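Local coordinates for ribosomal protein S2-related protein (PDB 2JH3), which binds a 4Fe-4S cluster, has a chelatase-like fold and may act as a sirohydrochlorin ferrochelatase, at residues A[124-129]-A[155-160]; A[163-168]-A[172-177]. All coordinates share one frame; numbering follows the deposited sequence.

Contact 1 (A[124-129]-A[155-160]); sequences DAIAAQ and AALETH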
ATOM      1  N   ASP A 124     -42.077  -8.495  14.558  1.00 33.59           N
ATOM      2  CA  ASP A 124     -41.814  -9.911  14.858  1.00 34.01           C
ATOM      3  C   ASP A 124     -40.374 -10.235  15.084  1.00 34.21           C
ATOM      4  O   ASP A 124     -40.025 -11.071  15.961  1.00 33.57           O
ATOM      5  CB  ASP A 124     -42.239 -10.785  13.666  1.00 36.21           C
ATOM      6  CG  ASP A 124     -43.686 -10.616  13.311  1.00 40.57           C
ATOM      7  OD1 ASP A 124     -44.538 -10.910  14.174  1.00 44.75           O
ATOM      8  OD2 ASP A 124     -43.996 -10.157  12.182  1.00 48.89           O
ATOM      9  N   ALA A 125     -39.506  -9.650  14.247  1.00 32.71           N
ATOM     10  CA  ALA A 125     -38.060  -9.840  14.398  1.00 32.12           C
ATOM     11  C   ALA A 125     -37.556  -9.216  15.729  1.00 31.25           C
ATOM     12  O   ALA A 125     -36.741  -9.780  16.401  1.00 29.51           O
ATOM     13  CB  ALA A 125     -37.303  -9.257  13.168  1.00 32.14           C
ATOM     14  N   ILE A 126     -38.055  -8.030  16.056  1.00 32.09           N
ATOM     15  CA  ILE A 126     -37.750  -7.358  17.324  1.00 31.35           C
ATOM     16  C   ILE A 126     -38.200  -8.210  18.536  1.00 32.14           C
ATOM     17  O   ILE A 126     -37.374  -8.542  19.376  1.00 31.10           O
ATOM     18  CB  ILE A 126     -38.474  -6.003  17.403  1.00 31.42           C
ATOM     19  CG1 ILE A 126     -37.854  -4.994  16.427  1.00 29.65           C
ATOM     20  CG2 ILE A 126     -38.490  -5.479  18.904  1.00 32.04           C
ATOM     21  CD1 ILE A 126     -38.731  -3.735  16.168  1.00 28.20           C
ATOM     22  N   ALA A 127     -39.482  -8.593  18.574  1.00 33.05           N
ATOM     23  CA  ALA A 127     -39.996  -9.573  19.580  1.00 33.82           C
ATOM     24  C   ALA A 127     -39.179 -10.841  19.675  1.00 35.43           C
ATOM     25  O   ALA A 127     -38.847 -11.337  20.781  1.00 35.94           O
ATOM     26  CB  ALA A 127     -41.476  -9.864  19.367  1.00 34.04           C
ATOM     27  N   ALA A 128     -38.755 -11.371  18.550  1.00 36.44           N
ATOM     28  CA  ALA A 128     -38.021 -12.623  18.627  1.00 37.12           C
ATOM     29  C   ALA A 128     -36.677 -12.451  19.278  1.00 37.68           C
ATOM     30  O   ALA A 128     -36.269 -13.265  20.113  1.00 39.00           O
ATOM     31  CB  ALA A 128     -37.865 -13.210  17.282  1.00 37.52           C
ATOM     32  N   GLN A 129     -35.960 -11.406  18.880  1.00 38.23           N
ATOM     33  CA  GLN A 129     -34.685 -11.051  19.497  1.00 38.29           C
ATOM     34  C   GLN A 129     -34.906 -10.790  21.008  1.00 38.48           C
ATOM     35  O   GLN A 129     -34.091 -11.203  21.832  1.00 38.81           O
ATOM     36  CB  GLN A 129     -34.110  -9.836  18.768  1.00 37.68           C
ATOM     37  CG  GLN A 129     -32.801  -9.285  19.225  1.00 38.36           C
ATOM     38  CD  GLN A 129     -31.714 -10.315  19.339  1.00 43.62           C
ATOM     39  OE1 GLN A 129     -30.803 -10.341  18.548  1.00 43.73           O
ATOM     40  NE2 GLN A 129     -31.788 -11.156  20.364  1.00 49.61           N
ATOM     41  N   ALA A 155     -39.131   7.447  12.725  1.00 38.56           N
ATOM     42  CA  ALA A 155     -40.565   7.287  12.614  1.00 37.42           C
ATOM     43  C   ALA A 155     -40.970   5.871  12.319  1.00 36.44           C
ATOM     44  O   ALA A 155     -41.979   5.431  12.775  1.00 36.65           O
ATOM     45  CB  ALA A 155     -41.046   8.187  11.524  1.00 38.67           C
ATOM     46  N   ALA A 156     -40.174   5.116  11.571  1.00 36.18           N
ATOM     47  CA  ALA A 156     -40.529   3.714  11.284  1.00 34.43           C
ATOM     48  C   ALA A 156     -40.477   2.890  12.554  1.00 33.16           C
ATOM     49  O   ALA A 156     -41.347   2.046  12.802  1.00 31.87           O
ATOM     50  CB  ALA A 156     -39.613   3.130  10.220  1.00 34.95           C
ATOM     51  N   LEU A 157     -39.464   3.116  13.381  1.00 32.01           N
ATOM     52  CA  LEU A 157     -39.374   2.368  14.620  1.00 32.66           C
ATOM     53  C   LEU A 157     -40.543   2.674  15.556  1.00 33.42           C
ATOM     54  O   LEU A 157     -41.058   1.772  16.239  1.00 32.66           O
ATOM     55  CB  LEU A 157     -38.034   2.635  15.323  1.00 32.26           C
ATOM     56  CG  LEU A 157     -37.871   2.006  16.704  1.00 31.14           C
ATOM     57  CD1 LEU A 157     -38.013   0.542  16.606  1.00 27.31           C
ATOM     58  CD2 LEU A 157     -36.514   2.400  17.300  1.00 30.26           C
ATOM     59  N   GLU A 158     -40.944   3.948  15.589  1.00 34.82           N
ATOM     60  CA  GLU A 158     -42.137   4.366  16.355  1.00 35.71           C
ATOM     61  C   GLU A 158     -43.395   3.615  15.879  1.00 35.26           C
ATOM     62  O   GLU A 158     -44.205   3.128  16.672  1.00 34.78           O
ATOM     63  CB  GLU A 158     -42.321   5.875  16.235  1.00 37.37           C
ATOM     64  CG  GLU A 158     -41.111   6.687  16.849  1.00 41.37           C
ATOM     65  CD  GLU A 158     -41.081   6.735  18.398  1.00 45.10           C
ATOM     66  OE1 GLU A 158     -42.028   6.173  19.022  1.00 48.10           O
ATOM     67  OE2 GLU A 158     -40.112   7.349  18.984  1.00 45.36           O
ATOM     68  N   THR A 159     -43.515   3.423  14.578  1.00 35.10           N
ATOM     69  CA  THR A 159     -44.644   2.598  14.077  1.00 34.37           C
ATOM     70  C   THR A 159     -44.597   1.186  14.643  1.00 33.35           C
ATOM     71  O   THR A 159     -45.557   0.719  15.236  1.00 33.03           O
ATOM     72  CB  THR A 159     -44.677   2.677  12.569  1.00 34.69           C
ATOM     73  OG1 THR A 159     -44.968   4.038  12.227  1.00 33.77           O
ATOM     74  CG2 THR A 159     -45.717   1.757  11.975  1.00 34.79           C
ATOM     75  N   HIS A 160     -43.442   0.541  14.584  1.00 31.75           N
ATOM     76  CA  HIS A 160     -43.290  -0.776  15.172  1.00 32.59           C
ATOM     77  C   HIS A 160     -43.487  -0.833  16.695  1.00 32.93           C
ATOM     78  O   HIS A 160     -43.992  -1.846  17.216  1.00 32.78           O
ATOM     79  CB  HIS A 160     -41.908  -1.328  14.862  1.00 32.24           C
ATOM     80  CG  HIS A 160     -41.662  -1.435  13.396  1.00 32.33           C
ATOM     81  ND1 HIS A 160     -40.527  -0.937  12.778  1.00 35.46           N
ATOM     82  CD2 HIS A 160     -42.483  -1.847  12.409  1.00 29.37           C
ATOM     83  CE1 HIS A 160     -40.651  -1.098  11.466  1.00 33.10           C
ATOM     84  NE2 HIS A 160     -41.827  -1.645  11.218  1.00 36.47           N
TER
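Ile126 and His160 mark the nearest approach of two helical segments, with their CA atoms 8.9 Å apart. Segment 124-129 is an inner part of helix 122-133. Segment 155-160 is the first part of helix 155-167. The backbones stay well apart, and the gap is bridged by side chains.

Ile126 does the reaching. Its side chain sets out toward the other helix, and its longer branch ends in CD1. CG1 lies anti to the carbonyl carbon (chi1 -71°), and chi2 of 165° stretches the branch out, which carries CD1 to the far helix. There CD1 meets two residues one turn apart. It sits 4.2 Å from CB of His160, and the two side chains cross at about a right angle. It also lies 4.4 Å from CD1 of Leu157, methyl to methyl. Both are loose apolar contacts, and the buried area is small.

Ile126 thus meets the base of the His160 side chain and not its imidazole ring. The ring has Ala156 O of its own helix over one face, 3.1 Å above the plane and offset toward the rim. His160 NE2 makes a weak hydrogen bond to His119 O.

All three touching residues are buried. Ile126 and Leu157 both also pack on Leu147 of strand 144-149 and on Phe212. The arrangement is that of two neighbouring helices meeting over a parallel beta-sheet, in the apolar helix-sheet core of an alpha/beta chelatase-like domain.

Contact 2 (A[163-168]-A[172-177]); sequences ALRERG and GVEVVL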
ATOM      1  N   ALA A 163     -47.171  -1.168  17.272  1.00 37.45           N
ATOM      2  CA  ALA A 163     -47.681  -2.495  17.020  1.00 37.36           C
ATOM      3  C   ALA A 163     -47.312  -3.478  18.124  1.00 38.24           C
ATOM      4  O   ALA A 163     -48.022  -4.469  18.370  1.00 37.98           O
ATOM      5  CB  ALA A 163     -47.143  -3.016  15.691  1.00 38.02           C
ATOM      6  N   LEU A 164     -46.160  -3.296  18.753  1.00 38.08           N
ATOM      7  CA  LEU A 164     -45.738  -4.287  19.724  1.00 38.92           C
ATOM      8  C   LEU A 164     -46.481  -4.078  21.047  1.00 39.96           C
ATOM      9  O   LEU A 164     -46.639  -5.043  21.829  1.00 40.61           O
ATOM     10  CB  LEU A 164     -44.235  -4.243  19.931  1.00 39.72           C
ATOM     11  CG  LEU A 164     -43.358  -4.838  18.813  1.00 38.98           C
ATOM     12  CD1 LEU A 164     -41.973  -4.173  18.895  1.00 37.69           C
ATOM     13  CD2 LEU A 164     -43.281  -6.362  18.883  1.00 37.76           C
ATOM     14  N   ARG A 165     -46.914  -2.838  21.301  1.00 41.10           N
ATOM     15  CA  ARG A 165     -47.761  -2.532  22.458  1.00 41.84           C
ATOM     16  C   ARG A 165     -49.082  -3.289  22.288  1.00 42.85           C
ATOM     17  O   ARG A 165     -49.477  -4.088  23.146  1.00 43.34           O
ATOM     18  CB  ARG A 165     -48.007  -1.030  22.585  1.00 41.39           C
ATOM     19  CG  ARG A 165     -46.821  -0.273  23.078  1.00 40.41           C
ATOM     20  CD  ARG A 165     -47.077   1.221  23.050  1.00 40.75           C
ATOM     21  NE  ARG A 165     -45.819   1.917  23.240  1.00 38.65           N
ATOM     22  CZ  ARG A 165     -45.288   2.810  22.412  1.00 38.93           C
ATOM     23  NH1 ARG A 165     -45.906   3.195  21.318  1.00 39.94           N
ATOM     24  NH2 ARG A 165     -44.090   3.341  22.682  1.00 42.72           N
ATOM     25  N   GLU A 166     -49.693  -3.137  21.123  1.00 44.10           N
ATOM     26  CA  GLU A 166     -50.968  -3.824  20.867  1.00 44.24           C
ATOM     27  C   GLU A 166     -50.867  -5.350  20.961  1.00 44.11           C
ATOM     28  O   GLU A 166     -51.665  -5.988  21.653  1.00 43.93           O
ATOM     29  CB  GLU A 166     -51.549  -3.353  19.560  1.00 45.29           C
ATOM     30  CG  GLU A 166     -51.145  -1.919  19.257  1.00 47.73           C
ATOM     31  CD  GLU A 166     -52.289  -1.026  18.906  0.75 51.66           C
ATOM     32  OE1 GLU A 166     -53.169  -0.897  19.786  1.00 54.82           O
ATOM     33  OE2 GLU A 166     -52.271  -0.426  17.792  0.75 52.35           O
ATOM     34  N   ARG A 167     -49.883  -5.971  20.341  1.00 44.17           N
ATOM     35  CA  ARG A 167     -49.665  -7.393  20.631  1.00 45.13           C
ATOM     36  C   ARG A 167     -49.669  -7.742  22.155  1.00 45.19           C
ATOM     37  O   ARG A 167     -50.222  -8.767  22.566  1.00 44.89           O
ATOM     38  CB  ARG A 167     -48.350  -7.868  20.054  1.00 46.15           C
ATOM     39  CG  ARG A 167     -48.322  -7.888  18.563  1.00 49.55           C
ATOM     40  CD  ARG A 167     -46.972  -7.393  18.074  0.50 53.68           C
ATOM     41  NE  ARG A 167     -46.792  -7.686  16.668  0.50 54.58           N
ATOM     42  CZ  ARG A 167     -46.084  -8.710  16.202  1.00 56.95           C
ATOM     43  NH1 ARG A 167     -45.423  -9.575  17.003  1.00 57.36           N
ATOM     44  NH2 ARG A 167     -46.043  -8.857  14.893  1.00 58.41           N
ATOM     45  N   GLY A 168     -49.014  -6.910  22.976  1.00 45.19           N
ATOM     46  CA  GLY A 168     -49.095  -7.050  24.440  1.00 44.59           C
ATOM     47  C   GLY A 168     -48.283  -8.152  25.061  1.00 45.06           C
ATOM     48  O   GLY A 168     -48.380  -8.411  26.251  1.00 46.01           O
ATOM     49  N   GLY A 172     -44.408  -3.353  28.611  1.00 37.17           N
ATOM     50  CA  GLY A 172     -44.656  -2.134  27.869  1.00 35.65           C
ATOM     51  C   GLY A 172     -43.586  -1.998  26.778  1.00 34.42           C
ATOM     52  O   GLY A 172     -42.685  -2.833  26.687  1.00 33.58           O
ATOM     53  N   VAL A 173     -43.704  -0.948  25.980  1.00 34.45           N
ATOM     54  CA  VAL A 173     -42.724  -0.670  24.897  1.00 34.15           C
ATOM     55  C   VAL A 173     -42.348   0.797  24.812  1.00 33.50           C
ATOM     56  O   VAL A 173     -43.195   1.678  24.634  1.00 33.39           O
ATOM     57  CB  VAL A 173     -43.212  -1.195  23.496  1.00 34.73           C
ATOM     58  CG1 VAL A 173     -42.062  -1.112  22.482  1.00 34.61           C
ATOM     59  CG2 VAL A 173     -43.690  -2.664  23.608  1.00 32.45           C
ATOM     60  N   GLU A 174     -41.047   1.054  24.934  1.00 33.02           N
ATOM     61  CA  GLU A 174     -40.486   2.427  24.800  1.00 33.06           C
ATOM     62  C   GLU A 174     -39.253   2.487  23.847  1.00 30.43           C
ATOM     63  O   GLU A 174     -38.395   1.599  23.888  1.00 31.10           O
ATOM     64  CB  GLU A 174     -40.046   2.938  26.181  1.00 33.88           C
ATOM     65  CG  GLU A 174     -41.146   2.863  27.273  1.00 40.53           C
ATOM     66  CD  GLU A 174     -42.356   3.723  26.956  1.00 47.71           C
ATOM     67  OE1 GLU A 174     -42.206   4.687  26.148  1.00 53.39           O
ATOM     68  OE2 GLU A 174     -43.459   3.425  27.499  1.00 53.18           O
ATOM     69  N   VAL A 175     -39.163   3.565  23.076  1.00 30.31           N
ATOM     70  CA  VAL A 175     -37.982   3.917  22.259  1.00 30.96           C
ATOM     71  C   VAL A 175     -37.019   4.764  23.095  1.00 30.81           C
ATOM     72  O   VAL A 175     -37.448   5.626  23.800  1.00 31.11           O
ATOM     73  CB  VAL A 175     -38.389   4.730  20.940  1.00 29.56           C
ATOM     74  CG1 VAL A 175     -37.190   5.169  20.116  1.00 27.78           C
ATOM     75  CG2 VAL A 175     -39.372   3.924  20.074  1.00 29.91           C
ATOM     76  N   VAL A 176     -35.734   4.474  23.034  1.00 30.87           N
ATOM     77  CA  VAL A 176     -34.697   5.301  23.651  1.00 31.73           C
ATOM     78  C   VAL A 176     -33.574   5.540  22.618  1.00 32.56           C
ATOM     79  O   VAL A 176     -33.432   4.764  21.684  1.00 31.45           O
ATOM     80  CB  VAL A 176     -34.118   4.658  24.941  1.00 30.29           C
ATOM     81  CG1 VAL A 176     -35.168   4.588  25.995  1.00 32.16           C
ATOM     82  CG2 VAL A 176     -33.624   3.320  24.687  1.00 30.39           C
ATOM     83  N   LEU A 177     -32.751   6.568  22.840  1.00 34.26           N
ATOM     84  CA  LEU A 177     -31.798   7.027  21.850  1.00 35.93           C
ATOM     85  C   LEU A 177     -30.359   6.763  22.230  1.00 37.15           C
ATOM     86  O   LEU A 177     -29.956   6.953  23.399  1.00 35.58           O
ATOM     87  CB  LEU A 177     -31.930   8.532  21.659  1.00 36.71           C
ATOM     88  CG  LEU A 177     -33.179   9.126  21.051  1.00 38.16           C
ATOM     89  CD1 LEU A 177     -32.800  10.503  20.586  1.00 40.08           C
ATOM     90  CD2 LEU A 177     -33.715   8.294  19.871  1.00 40.45           C
TER
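The carbonyl oxygen of Val173 is gripped by two nitrogens of Arg165. NH2 of Arg165 donates to Val173 O at 2.7 Å, and NE of Arg165 donates to the same oxygen at 3.0 Å. The guanidinium comes side-on, with the oxygen at its edge and close to its plane. Neither bond is straight, with N-H...O angles of 145° for NH2 and 135° for NE, as expected when one atom takes both protons. Both nitrogens approach from the same face of the carbonyl plane. NE is only moderately tilted from that plane, while NH2 stands well above it. The paired bonds should limit rotation of the guanidinium. Its NH1 is held by Gln162 OE1.

The chain of Arg165 is extended from CG to NE, which carries the head group along the strand, past the Val173 side chain. Its aliphatic part packs on that side chain, with Arg165 CG 3.7 Å from Val173 CB. Val173 CG2 also turns to the helix and lies 4.0 Å from Leu164 CB. The Glu174 side chain sets out away from the helix, but its chain bends at chi2. Its OE1 comes to 4.2 Å from Arg165 NH2, too far for a salt bridge but near enough for a probable mild attraction.

The helix and strand run nearly antiparallel, at 170°, with their axes 7.7 Å apart. Gly168, the first residue after the helix, has positive phi and opens the short turn into the strand. Strand 172-177 bonds through its backbone to strand 144-149. This is the second half of a beta-alpha-beta crossover, made of strand 144-149, helix 155-167 and strand 172-177, in the parallel sheet of a chelatase-like domain.

In the fold
Helix 155-167 is shared by both contacts. Contact 1 joins its first part to helix 122-133, and contact 2 joins its last part to strand 172-177. Their centres lie about 8 Å apart. Contact 1 is small, buried and wholly apolar. Contact 2 is larger and only partly buried, and it adds a charged side chain bound to a strand carbonyl at its partly exposed side. Side chains also connect the two: Ile126 CG2 packs 3.7 Å from Leu164 CD1, and Asp124 OD1 forms a 2.6 Å salt bridge with Arg167 NH2. With contact 1, these links join helix 122-133 to helix 155-167 along much of its length, from Leu157 to Arg167. Both contacts lie away from the iron-sulfur cluster site.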